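Local coordinates for protein cobalt-precorrin-5B C(1)-methyltransferase (Archaeoglobus fulgidus, PDB 1SR8) that probably catalyses the S-adenosyl-L-methionine-dependent methylation of C-1 in cobalt-precorrin-5B, giving cobalt-precorrin-6A in the anaerobic route to adenosylcobalamin, at residues 116-122 with 156-161; 51-56 with 106-110; 47-51 with 88-92; 67-71 with 138-142. Residue numbers count along the deposited sequence, not the author numbering.

Interaction 1: residues 116-122 with 156-161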
loop_
_atom_site.group_PDB
_atom_site.type_symbol
_atom_site.label_atom_id
_atom_site.label_comp_id
_atom_site.label_asym_id
_atom_site.label_seq_id
_atom_site.Cartn_x
_atom_site.Cartn_y
_atom_site.Cartn_z
ATOM N N ILE A 116 6.218 -15.373 -14.471
ATOM C CA ILE A 116 6.712 -14.537 -13.374
ATOM C C ILE A 116 7.206 -15.452 -12.262
ATOM O O ILE A 116 6.438 -16.236 -11.712
ATOM C CB ILE A 116 5.591 -13.641 -12.786
ATOM C CG1 ILE A 116 5.136 -12.608 -13.823
ATOM C CG2 ILE A 116 6.072 -12.983 -11.501
ATOM C CD1 ILE A 116 6.236 -11.680 -14.287
ATOM N N PHE A 117 8.480 -15.339 -11.915
ATOM C CA PHE A 117 9.043 -16.194 -10.880
ATOM C C PHE A 117 9.678 -15.364 -9.783
ATOM O O PHE A 117 10.134 -14.241 -10.024
ATOM C CB PHE A 117 10.071 -17.133 -11.515
ATOM C CG PHE A 117 9.571 -17.800 -12.772
ATOM C CD1 PHE A 117 8.590 -18.789 -12.709
ATOM C CD2 PHE A 117 10.036 -17.391 -14.027
ATOM C CE1 PHE A 117 8.073 -19.362 -13.878
ATOM C CE2 PHE A 117 9.528 -17.954 -15.201
ATOM C CZ PHE A 117 8.544 -18.941 -15.126
ATOM N N PHE A 118 9.702 -15.927 -8.579
ATOM C CA PHE A 118 10.266 -15.255 -7.416
ATOM C C PHE A 118 11.474 -16.013 -6.874
ATOM O O PHE A 118 11.383 -17.203 -6.568
ATOM C CB PHE A 118 9.173 -15.123 -6.355
ATOM C CG PHE A 118 7.978 -14.347 -6.832
ATOM C CD1 PHE A 118 8.009 -12.956 -6.866
ATOM C CD2 PHE A 118 6.862 -15.006 -7.338
ATOM C CE1 PHE A 118 6.945 -12.227 -7.404
ATOM C CE2 PHE A 118 5.789 -14.287 -7.881
ATOM C CZ PHE A 118 5.832 -12.893 -7.915
ATOM N N GLY A 119 12.605 -15.320 -6.751
ATOM C CA GLY A 119 13.808 -15.974 -6.271
ATOM C C GLY A 119 14.211 -15.729 -4.833
ATOM O O GLY A 119 13.386 -15.708 -3.928
ATOM N N ARG A 120 15.510 -15.547 -4.632
ATOM C CA ARG A 120 16.070 -15.315 -3.304
ATOM C C ARG A 120 15.524 -14.053 -2.649
ATOM O O ARG A 120 15.257 -13.062 -3.327
ATOM C CB ARG A 120 17.594 -15.195 -3.394
ATOM C CG ARG A 120 18.061 -13.966 -4.160
ATOM C CD ARG A 120 19.557 -13.723 -4.011
ATOM N NE ARG A 120 19.964 -12.468 -4.638
ATOM C CZ ARG A 120 19.822 -12.191 -5.935
ATOM N NH1 ARG A 120 19.281 -13.081 -6.765
ATOM N NH2 ARG A 120 20.219 -11.016 -6.407
ATOM N N GLY A 121 15.377 -14.099 -1.326
ATOM C CA GLY A 121 14.891 -12.949 -0.586
ATOM C C GLY A 121 13.387 -12.883 -0.431
ATOM O O GLY A 121 12.884 -12.087 0.361
ATOM N N VAL A 122 12.674 -13.697 -1.207
ATOM C CA VAL A 122 11.214 -13.759 -1.150
ATOM C C VAL A 122 10.851 -14.972 -0.297
ATOM O O VAL A 122 11.152 -16.105 -0.663
ATOM C CB VAL A 122 10.593 -13.921 -2.566
ATOM C CG1 VAL A 122 9.064 -13.955 -2.477
ATOM C CG2 VAL A 122 11.047 -12.772 -3.465
ATOM N N VAL A 156 10.290 -13.321 -16.252
ATOM C CA VAL A 156 11.180 -12.571 -15.370
ATOM C C VAL A 156 11.193 -13.196 -13.983
ATOM O O VAL A 156 10.184 -13.732 -13.518
ATOM C CB VAL A 156 10.774 -11.071 -15.215
ATOM C CG1 VAL A 156 10.519 -10.434 -16.573
ATOM C CG2 VAL A 156 9.564 -10.954 -14.336
ATOM N N ARG A 157 12.354 -13.165 -13.338
ATOM C CA ARG A 157 12.459 -13.682 -11.983
ATOM C C ARG A 157 12.701 -12.447 -11.125
ATOM O O ARG A 157 13.599 -11.646 -11.406
ATOM C CB ARG A 157 13.615 -14.681 -11.847
ATOM C CG ARG A 157 13.890 -15.137 -10.405
ATOM C CD ARG A 157 14.531 -16.535 -10.358
ATOM N NE ARG A 157 15.493 -16.720 -11.443
ATOM C CZ ARG A 157 16.562 -15.948 -11.628
ATOM N NH1 ARG A 157 16.816 -14.943 -10.789
ATOM N NH2 ARG A 157 17.347 -16.149 -12.678
ATOM N N ILE A 158 11.865 -12.281 -10.106
ATOM C CA ILE A 158 11.961 -11.145 -9.199
ATOM C C ILE A 158 12.626 -11.610 -7.902
ATOM O O ILE A 158 12.205 -12.602 -7.305
ATOM C CB ILE A 158 10.551 -10.579 -8.896
ATOM C CG1 ILE A 158 9.882 -10.137 -10.207
ATOM C CG2 ILE A 158 10.655 -9.443 -7.879
ATOM C CD1 ILE A 158 8.428 -9.746 -10.067
ATOM N N SER A 159 13.673 -10.899 -7.480
ATOM C CA SER A 159 14.403 -11.258 -6.266
ATOM C C SER A 159 14.652 -10.070 -5.352
ATOM O O SER A 159 14.604 -8.919 -5.781
ATOM C CB SER A 159 15.762 -11.879 -6.613
ATOM O OG SER A 159 15.609 -13.055 -7.387
ATOM N N VAL A 160 14.942 -10.377 -4.092
ATOM C CA VAL A 160 15.229 -9.363 -3.084
ATOM C C VAL A 160 16.550 -9.750 -2.388
ATOM O O VAL A 160 16.565 -10.514 -1.421
ATOM C CB VAL A 160 14.080 -9.282 -2.060
ATOM C CG1 VAL A 160 14.290 -8.103 -1.127
ATOM C CG2 VAL A 160 12.753 -9.169 -2.796
ATOM N N PRO A 161 17.677 -9.220 -2.887
ATOM C CA PRO A 161 19.028 -9.469 -2.371
ATOM C C PRO A 161 19.182 -9.529 -0.850
ATOM O O PRO A 161 19.847 -10.430 -0.335
ATOM C CB PRO A 161 19.837 -8.345 -2.995
ATOM C CG PRO A 161 19.190 -8.203 -4.337
ATOM C CD PRO A 161 17.714 -8.255 -4.003
HETATM O O HOH W 1 17.380 -15.433 -7.197
#
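Strands 116-118 and 156-159 run parallel, their axes 4.4 Å apart at closest approach and 29° from parallel. The hydrogen bonds follow the staggered pattern of a parallel pair: Phe117 N donates to Val156 O (2.8 Å), Ile158 N to Phe117 O (2.6 Å), and Gly119 N to Ile158 O (2.8 Å). Past Gly119 the first chain makes a type II turn to Val122, yet the pairing resumes with Val160 N bound to Arg120 O at 2.8 Å. Gly121, the third residue of this turn, has a positive phi of 90°, and a CB there would collide with Val160 O; at Gly119 a CB would run into Ser159 OG. On one face of the sheet Ile116 CD1 meets Val156 CG2 at 3.4 Å and Phe118 CE1 meets Ile158 CD1 at 3.9 Å, the face covered by helices 133-149 and 44-57. The connection between the strands is a beta-alpha-beta crossover through helix 133-149, with short strands 121-125 and 128-129 before it. Phe117 and Arg157 occupy the other face. The guanidinium of Arg120 lies with one face over Ser159 CB (3.7 Å from NH1) and forms a salt bridge with Glu107 of the adjoining strand, while a water joins Arg120 N to Ser159 OG. Backbone bonds thus set the register, apolar side chains pack on the helix-covered side, and Glu107 anchors the Arg120 side chain at the turn.

Interaction 2: residues 51-56 with 106-110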
loop_
_atom_site.group_PDB
_atom_site.type_symbol
_atom_site.label_atom_id
_atom_site.label_comp_id
_atom_site.label_asym_id
_atom_site.label_seq_id
_atom_site.Cartn_x
_atom_site.Cartn_y
_atom_site.Cartn_z
ATOM N N ALA A 51 10.249 -3.339 -11.196
ATOM C CA ALA A 51 11.454 -4.093 -11.557
ATOM C C ALA A 51 11.192 -4.972 -12.773
ATOM O O ALA A 51 11.971 -4.981 -13.723
ATOM C CB ALA A 51 11.921 -4.952 -10.381
ATOM N N ALA A 52 10.084 -5.703 -12.746
ATOM C CA ALA A 52 9.727 -6.584 -13.855
ATOM C C ALA A 52 9.537 -5.813 -15.152
ATOM O O ALA A 52 10.079 -6.189 -16.192
ATOM C CB ALA A 52 8.458 -7.348 -13.520
ATOM N N VAL A 53 8.756 -4.741 -15.095
ATOM C CA VAL A 53 8.509 -3.928 -16.278
ATOM C C VAL A 53 9.799 -3.314 -16.828
ATOM O O VAL A 53 10.008 -3.286 -18.040
ATOM C CB VAL A 53 7.501 -2.810 -15.967
ATOM C CG1 VAL A 53 7.377 -1.879 -17.145
ATOM C CG2 VAL A 53 6.148 -3.418 -15.635
ATOM N N ALA A 54 10.668 -2.834 -15.939
ATOM C CA ALA A 54 11.928 -2.224 -16.362
ATOM C C ALA A 54 12.874 -3.242 -17.006
ATOM O O ALA A 54 13.580 -2.930 -17.960
ATOM C CB ALA A 54 12.608 -1.552 -15.176
ATOM N N ALA A 55 12.896 -4.459 -16.485
ATOM C CA ALA A 55 13.759 -5.485 -17.043
ATOM C C ALA A 55 13.380 -5.797 -18.496
ATOM O O ALA A 55 14.257 -5.929 -19.356
ATOM C CB ALA A 55 13.686 -6.747 -16.187
ATOM N N ILE A 56 12.079 -5.913 -18.768
ATOM C CA ILE A 56 11.582 -6.207 -20.119
ATOM C C ILE A 56 11.821 -5.035 -21.070
ATOM O O ILE A 56 12.289 -5.210 -22.188
ATOM C CB ILE A 56 10.054 -6.518 -20.114
ATOM C CG1 ILE A 56 9.785 -7.847 -19.397
ATOM C CG2 ILE A 56 9.519 -6.561 -21.544
ATOM C CD1 ILE A 56 8.319 -8.201 -19.303
ATOM N N PHE A 106 14.817 -4.400 -4.978
ATOM C CA PHE A 106 14.132 -5.450 -5.727
ATOM C C PHE A 106 14.871 -5.617 -7.045
ATOM O O PHE A 106 15.144 -4.637 -7.736
ATOM C CB PHE A 106 12.676 -5.066 -6.019
ATOM C CG PHE A 106 11.712 -5.500 -4.956
ATOM C CD1 PHE A 106 10.921 -6.625 -5.139
ATOM C CD2 PHE A 106 11.615 -4.802 -3.761
ATOM C CE1 PHE A 106 10.046 -7.050 -4.140
ATOM C CE2 PHE A 106 10.748 -5.218 -2.763
ATOM C CZ PHE A 106 9.964 -6.341 -2.952
ATOM N N GLU A 107 15.209 -6.854 -7.387
ATOM C CA GLU A 107 15.893 -7.114 -8.645
ATOM C C GLU A 107 15.011 -7.986 -9.523
ATOM O O GLU A 107 14.338 -8.901 -9.037
ATOM C CB GLU A 107 17.228 -7.827 -8.418
ATOM C CG GLU A 107 18.191 -7.119 -7.498
ATOM C CD GLU A 107 19.582 -7.723 -7.569
ATOM O OE1 GLU A 107 19.688 -8.967 -7.662
ATOM O OE2 GLU A 107 20.569 -6.957 -7.524
ATOM N N ALA A 108 15.020 -7.684 -10.818
ATOM C CA ALA A 108 14.245 -8.430 -11.802
ATOM C C ALA A 108 15.158 -8.805 -12.957
ATOM O O ALA A 108 15.913 -7.969 -13.472
ATOM C CB ALA A 108 13.078 -7.591 -12.313
ATOM N N GLU A 109 15.079 -10.061 -13.371
ATOM C CA GLU A 109 15.909 -10.548 -14.459
ATOM C C GLU A 109 15.054 -11.283 -15.483
ATOM O O GLU A 109 14.277 -12.158 -15.112
ATOM C CB GLU A 109 16.966 -11.502 -13.895
ATOM C CG GLU A 109 17.935 -12.050 -14.919
ATOM C CD GLU A 109 19.275 -11.343 -14.882
ATOM O OE1 GLU A 109 19.708 -10.823 -15.937
ATOM O OE2 GLU A 109 19.893 -11.317 -13.791
ATOM N N VAL A 110 15.190 -10.922 -16.759
ATOM C CA VAL A 110 14.436 -11.591 -17.821
ATOM C C VAL A 110 15.033 -12.978 -17.997
ATOM O O VAL A 110 16.249 -13.141 -17.946
ATOM C CB VAL A 110 14.526 -10.853 -19.199
ATOM C CG1 VAL A 110 13.960 -9.450 -19.094
ATOM C CG2 VAL A 110 15.960 -10.824 -19.692
#
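Small side chains let helix 51-56 settle close against strand 106-110, with the axes 7.1 Å apart at closest approach and 38° from parallel. Ala51 and Ala55, one helical turn apart, both direct their methyl groups at the strand. Ala108 answers from between them: its CB lies 3.5 Å from Ala51 CB and 4.0 Å from Ala55 CB, and it comes within 3.2 Å of Ala51 O, so that helix backbone and strand methyl are in direct contact. Val110, in the m rotamer, brings CG1 to 3.5 Å from Ala55 O and 4.0 Å from Ala55 CB. Ile56, in the mt rotamer, only skirts the contact, its CG1 being 4.5 Å from Val110 CG1. At the other end Phe106 starts toward the helix, with CB 4.4 Å from Ala51 CB, but a chi1 of -90° carries its ring away from this segment to lie against Thr47 and Ala48 in the preceding turn. No hydrogen bond crosses the interface. The alternation of the strand turns Glu107 and Glu109 to the far face, where Glu107 makes salt bridges with Arg88 and Arg120. Strand 105-111 runs between strands 86-90 and 155-159 of the mixed sheet; helix 44-57 covers the Ala108 face, and helix 133-149 flanks helix 44-57, touching Val53 and Ile56.

Interaction 3: residues 47-51 with 88-92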
loop_
_atom_site.group_PDB
_atom_site.type_symbol
_atom_site.label_atom_id
_atom_site.label_comp_id
_atom_site.label_asym_id
_atom_site.label_seq_id
_atom_site.Cartn_x
_atom_site.Cartn_y
_atom_site.Cartn_z
ATOM N N THR A 47 6.857 -2.152 -6.240
ATOM C CA THR A 47 8.288 -2.091 -6.514
ATOM C C THR A 47 8.670 -3.305 -7.349
ATOM O O THR A 47 9.471 -3.207 -8.284
ATOM C CB THR A 47 9.101 -2.064 -5.210
ATOM O OG1 THR A 47 8.707 -0.922 -4.433
ATOM C CG2 THR A 47 10.594 -1.980 -5.510
ATOM N N ALA A 48 8.072 -4.448 -7.030
ATOM C CA ALA A 48 8.336 -5.668 -7.780
ATOM C C ALA A 48 7.851 -5.490 -9.224
ATOM O O ALA A 48 8.527 -5.895 -10.181
ATOM C CB ALA A 48 7.629 -6.850 -7.120
ATOM N N SER A 49 6.678 -4.875 -9.378
ATOM C CA SER A 49 6.112 -4.644 -10.700
ATOM C C SER A 49 7.031 -3.758 -11.520
ATOM O O SER A 49 7.276 -4.025 -12.702
ATOM C CB SER A 49 4.738 -3.980 -10.588
ATOM O OG SER A 49 3.794 -4.869 -10.026
ATOM N N ALA A 50 7.536 -2.702 -10.890
ATOM C CA ALA A 50 8.426 -1.773 -11.573
ATOM C C ALA A 50 9.677 -2.495 -12.053
ATOM O O ALA A 50 10.110 -2.297 -13.191
ATOM C CB ALA A 50 8.799 -0.618 -10.648
ATOM N N ALA A 51 10.249 -3.339 -11.196
ATOM C CA ALA A 51 11.454 -4.093 -11.557
ATOM C C ALA A 51 11.192 -4.972 -12.773
ATOM O O ALA A 51 11.971 -4.981 -13.723
ATOM C CB ALA A 51 11.921 -4.952 -10.381
ATOM N N ARG A 88 17.002 -3.011 -11.220
ATOM C CA ARG A 88 17.208 -2.857 -9.791
ATOM C C ARG A 88 16.309 -1.692 -9.383
ATOM O O ARG A 88 16.426 -0.596 -9.937
ATOM C CB ARG A 88 18.676 -2.515 -9.548
ATOM C CG ARG A 88 19.103 -2.513 -8.112
ATOM C CD ARG A 88 20.553 -2.053 -7.968
ATOM N NE ARG A 88 21.005 -2.147 -6.581
ATOM C CZ ARG A 88 21.306 -3.288 -5.961
ATOM N NH1 ARG A 88 21.215 -4.445 -6.612
ATOM N NH2 ARG A 88 21.677 -3.274 -4.680
ATOM N N VAL A 89 15.401 -1.925 -8.438
ATOM C CA VAL A 89 14.486 -0.869 -7.997
ATOM C C VAL A 89 14.398 -0.842 -6.486
ATOM O O VAL A 89 14.242 -1.875 -5.850
ATOM C CB VAL A 89 13.066 -1.077 -8.561
ATOM C CG1 VAL A 89 12.196 0.123 -8.226
ATOM C CG2 VAL A 89 13.120 -1.287 -10.063
ATOM N N ARG A 90 14.489 0.346 -5.908
ATOM C CA ARG A 90 14.437 0.482 -4.462
ATOM C C ARG A 90 13.048 0.949 -4.040
ATOM O O ARG A 90 12.477 1.865 -4.633
ATOM C CB ARG A 90 15.496 1.499 -4.000
ATOM C CG ARG A 90 15.807 1.505 -2.498
ATOM C CD ARG A 90 16.844 2.591 -2.139
ATOM N NE ARG A 90 18.168 2.352 -2.716
ATOM C CZ ARG A 90 19.033 1.447 -2.267
ATOM N NH1 ARG A 90 18.728 0.685 -1.226
ATOM N NH2 ARG A 90 20.211 1.293 -2.863
ATOM N N LYS A 91 12.496 0.300 -3.025
ATOM C CA LYS A 91 11.189 0.686 -2.521
ATOM C C LYS A 91 11.327 1.917 -1.630
ATOM O O LYS A 91 12.298 2.040 -0.873
ATOM C CB LYS A 91 10.578 -0.432 -1.679
ATOM C CG LYS A 91 9.499 0.092 -0.749
ATOM C CD LYS A 91 8.889 -0.962 0.129
ATOM C CE LYS A 91 7.948 -0.294 1.119
ATOM N NZ LYS A 91 7.303 -1.251 2.048
ATOM N N PHE A 92 10.365 2.829 -1.721
ATOM C CA PHE A 92 10.376 4.004 -0.856
ATOM C C PHE A 92 9.053 4.047 -0.119
ATOM O O PHE A 92 8.008 3.725 -0.686
ATOM C CB PHE A 92 10.625 5.294 -1.651
ATOM C CG PHE A 92 9.582 5.614 -2.683
ATOM C CD1 PHE A 92 8.399 6.253 -2.324
ATOM C CD2 PHE A 92 9.816 5.338 -4.031
ATOM C CE1 PHE A 92 7.462 6.623 -3.290
ATOM C CE2 PHE A 92 8.888 5.702 -5.007
ATOM C CZ PHE A 92 7.703 6.350 -4.636
#
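Thr47 makes the largest contribution from the helix, its CA-to-CB bond directed toward the strand. Its m rotamer sets CG2 3.8 Å from Val89 CG1 and 3.7 Å from Val89 O, while OG1 lies 3.4 Å from Lys91 CB; the hydroxyl itself is hydrogen-bonded to Thr43 O, one turn back in the chain. Ala48 packs on Ile139, Phe106 and Ile158, and Ser49 on helix 133-149. The next turn of the helix returns with Ala50, whose CB is 4.2 Å from Val89 CG1, and Ala51, whose CA and CB approach Val89 CG2 to 3.6 and 3.9 Å. Val89 is thereby held in a shallow hollow formed by three helix residues. The helix runs nearly antiparallel to strand 88-90, at 156°, in a two-layer alpha/beta packing. Arg88 and Arg90 turn to the other face of the sheet, and the Lys91 amine reaches away to a salt bridge with Asp99. With no hydrogen bond between the segments, cohesion rests on close apolar fit, and the polar groups find their partners elsewhere.

Interaction 4: residues 67-71 with 138-142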
loop_
_atom_site.group_PDB
_atom_site.type_symbol
_atom_site.label_atom_id
_atom_site.label_comp_id
_atom_site.label_asym_id
_atom_site.label_seq_id
_atom_site.Cartn_x
_atom_site.Cartn_y
_atom_site.Cartn_z
ATOM N N LYS A 67 6.296 3.043 -15.973
ATOM C CA LYS A 67 4.994 3.341 -15.425
ATOM C C LYS A 67 4.335 2.000 -15.140
ATOM O O LYS A 67 4.332 1.111 -15.991
ATOM C CB LYS A 67 4.178 4.143 -16.434
ATOM C CG LYS A 67 2.810 4.579 -15.933
ATOM C CD LYS A 67 2.188 5.624 -16.856
ATOM C CE LYS A 67 2.992 6.937 -16.832
ATOM N NZ LYS A 67 4.416 6.803 -17.313
ATOM N N VAL A 68 3.807 1.835 -13.935
ATOM C CA VAL A 68 3.141 0.589 -13.592
ATOM C C VAL A 68 1.725 0.843 -13.089
ATOM O O VAL A 68 1.445 1.880 -12.475
ATOM C CB VAL A 68 3.924 -0.196 -12.516
ATOM C CG1 VAL A 68 5.228 -0.704 -13.092
ATOM C CG2 VAL A 68 4.196 0.690 -11.327
ATOM N N SER A 69 0.827 -0.094 -13.377
ATOM C CA SER A 69 -0.544 0.030 -12.920
ATOM C C SER A 69 -0.552 -0.462 -11.474
ATOM O O SER A 69 0.356 -1.182 -11.055
ATOM C CB SER A 69 -1.476 -0.815 -13.793
ATOM O OG SER A 69 -1.070 -2.174 -13.837
ATOM N N THR A 70 -1.556 -0.047 -10.705
ATOM C CA THR A 70 -1.670 -0.441 -9.301
ATOM C C THR A 70 -3.077 -0.951 -9.069
ATOM O O THR A 70 -3.979 -0.669 -9.860
ATOM C CB THR A 70 -1.451 0.749 -8.341
ATOM O OG1 THR A 70 -2.442 1.748 -8.597
ATOM C CG2 THR A 70 -0.070 1.363 -8.531
ATOM N N PRO A 71 -3.285 -1.712 -7.979
ATOM C CA PRO A 71 -4.614 -2.245 -7.672
ATOM C C PRO A 71 -5.647 -1.121 -7.516
ATOM O O PRO A 71 -6.812 -1.294 -7.871
ATOM C CB PRO A 71 -4.379 -3.010 -6.363
ATOM C CG PRO A 71 -2.966 -3.472 -6.497
ATOM C CD PRO A 71 -2.291 -2.228 -7.018
ATOM N N GLN A 138 -1.304 -7.689 -9.628
ATOM C CA GLN A 138 -0.679 -6.441 -10.072
ATOM C C GLN A 138 0.544 -6.727 -10.914
ATOM O O GLN A 138 0.698 -6.168 -11.999
ATOM C CB GLN A 138 -0.261 -5.582 -8.877
ATOM C CG GLN A 138 0.433 -4.295 -9.282
ATOM C CD GLN A 138 0.973 -3.523 -8.092
ATOM O OE1 GLN A 138 1.166 -4.090 -7.011
ATOM N NE2 GLN A 138 1.238 -2.227 -8.284
ATOM N N ILE A 139 1.419 -7.592 -10.403
ATOM C CA ILE A 139 2.639 -7.950 -11.115
ATOM C C ILE A 139 2.303 -8.596 -12.451
ATOM O O ILE A 139 2.859 -8.222 -13.478
ATOM C CB ILE A 139 3.504 -8.905 -10.277
ATOM C CG1 ILE A 139 3.922 -8.208 -8.978
ATOM C CG2 ILE A 139 4.741 -9.319 -11.068
ATOM C CD1 ILE A 139 4.708 -9.089 -8.024
ATOM N N LEU A 140 1.380 -9.554 -12.446
ATOM C CA LEU A 140 0.986 -10.231 -13.680
ATOM C C LEU A 140 0.435 -9.258 -14.684
ATOM O O LEU A 140 0.700 -9.363 -15.869
ATOM C CB LEU A 140 -0.078 -11.287 -13.411
ATOM C CG LEU A 140 0.415 -12.655 -12.962
ATOM C CD1 LEU A 140 -0.803 -13.556 -12.691
ATOM C CD2 LEU A 140 1.325 -13.253 -14.050
ATOM N N GLU A 141 -0.363 -8.321 -14.198
ATOM C CA GLU A 141 -0.971 -7.315 -15.050
ATOM C C GLU A 141 0.100 -6.506 -15.785
ATOM O O GLU A 141 0.042 -6.317 -17.000
ATOM C CB GLU A 141 -1.838 -6.386 -14.198
ATOM C CG GLU A 141 -2.614 -5.408 -15.030
ATOM C CD GLU A 141 -3.497 -4.501 -14.215
ATOM O OE1 GLU A 141 -4.322 -3.801 -14.835
ATOM O OE2 GLU A 141 -3.368 -4.472 -12.971
ATOM N N ASN A 142 1.083 -6.027 -15.036
ATOM C CA ASN A 142 2.162 -5.246 -15.610
ATOM C C ASN A 142 3.022 -6.091 -16.530
ATOM O O ASN A 142 3.548 -5.594 -17.528
ATOM C CB ASN A 142 3.009 -4.650 -14.489
ATOM C CG ASN A 142 2.333 -3.470 -13.827
ATOM O OD1 ASN A 142 2.197 -2.403 -14.434
ATOM N ND2 ASN A 142 1.888 -3.654 -12.586
HETATM O O HOH W 2 3.243 -1.954 -17.241
HETATM O O HOH W 3 -5.422 -2.075 -11.718
#
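The side-chain amide of Asn142 grips the backbone of Ser69 at two points: Ser69 N donates to Asn142 OD1 at 2.9 Å, and Asn142 ND2 donates to Ser69 O at 3.3 Å in an almost straight line. It thus pairs with the backbone much as a neighbouring strand would. Ser69 O also accepts from Gln138 NE2 (3.1 Å), which is bonded in addition to Thr46 of helix 44-57. Gln138 and Asn142 stand one turn apart on the same side of their helix, so both reach a single carbonyl. Around this centre lie a weak bond from Ser69 OG to Asn142 OD1 at 3.3 Å and a water that binds Thr70 O at 2.7 Å and Glu141 OE2 weakly at 3.4 Å. Strand 63-68 is an outermost strand of the mixed sheet within this chain, and helix 133-149 belongs to the helical layer on one face of that sheet, beside helix 44-57; the polar contact therefore fastens the strand's C-terminal exit to that layer. Further out, Val68 CB lies 3.4 Å from Asn142 OD1, and Thr70 CG2 lies 3.8 Å from Gln138 NE2. Pro71 rests its ring on the Gln138 amide, CD to CD at 3.7 Å.

From the N terminus, helix 44-57 opens interaction 3 and then interaction 2, which share Ala51. Interaction 3 closes first, at strand 86-90, and interaction 2 follows at the adjacent strand 105-111, so the two loops cross and fix one helix over two neighbouring strands. Interaction 4 opens at the end of strand 63-68, inside both loops, and closes only at helix 133-149; it crosses them and also interaction 1, which opens at 116-122 and closes at 156-161. Interaction 1 is in series with interactions 2 and 3, and none of the four nests within another. Interactions 2 to 4 tie both helices to the mixed sheet; interaction 1 joins strands 115-118 and 155-159 at its far edge.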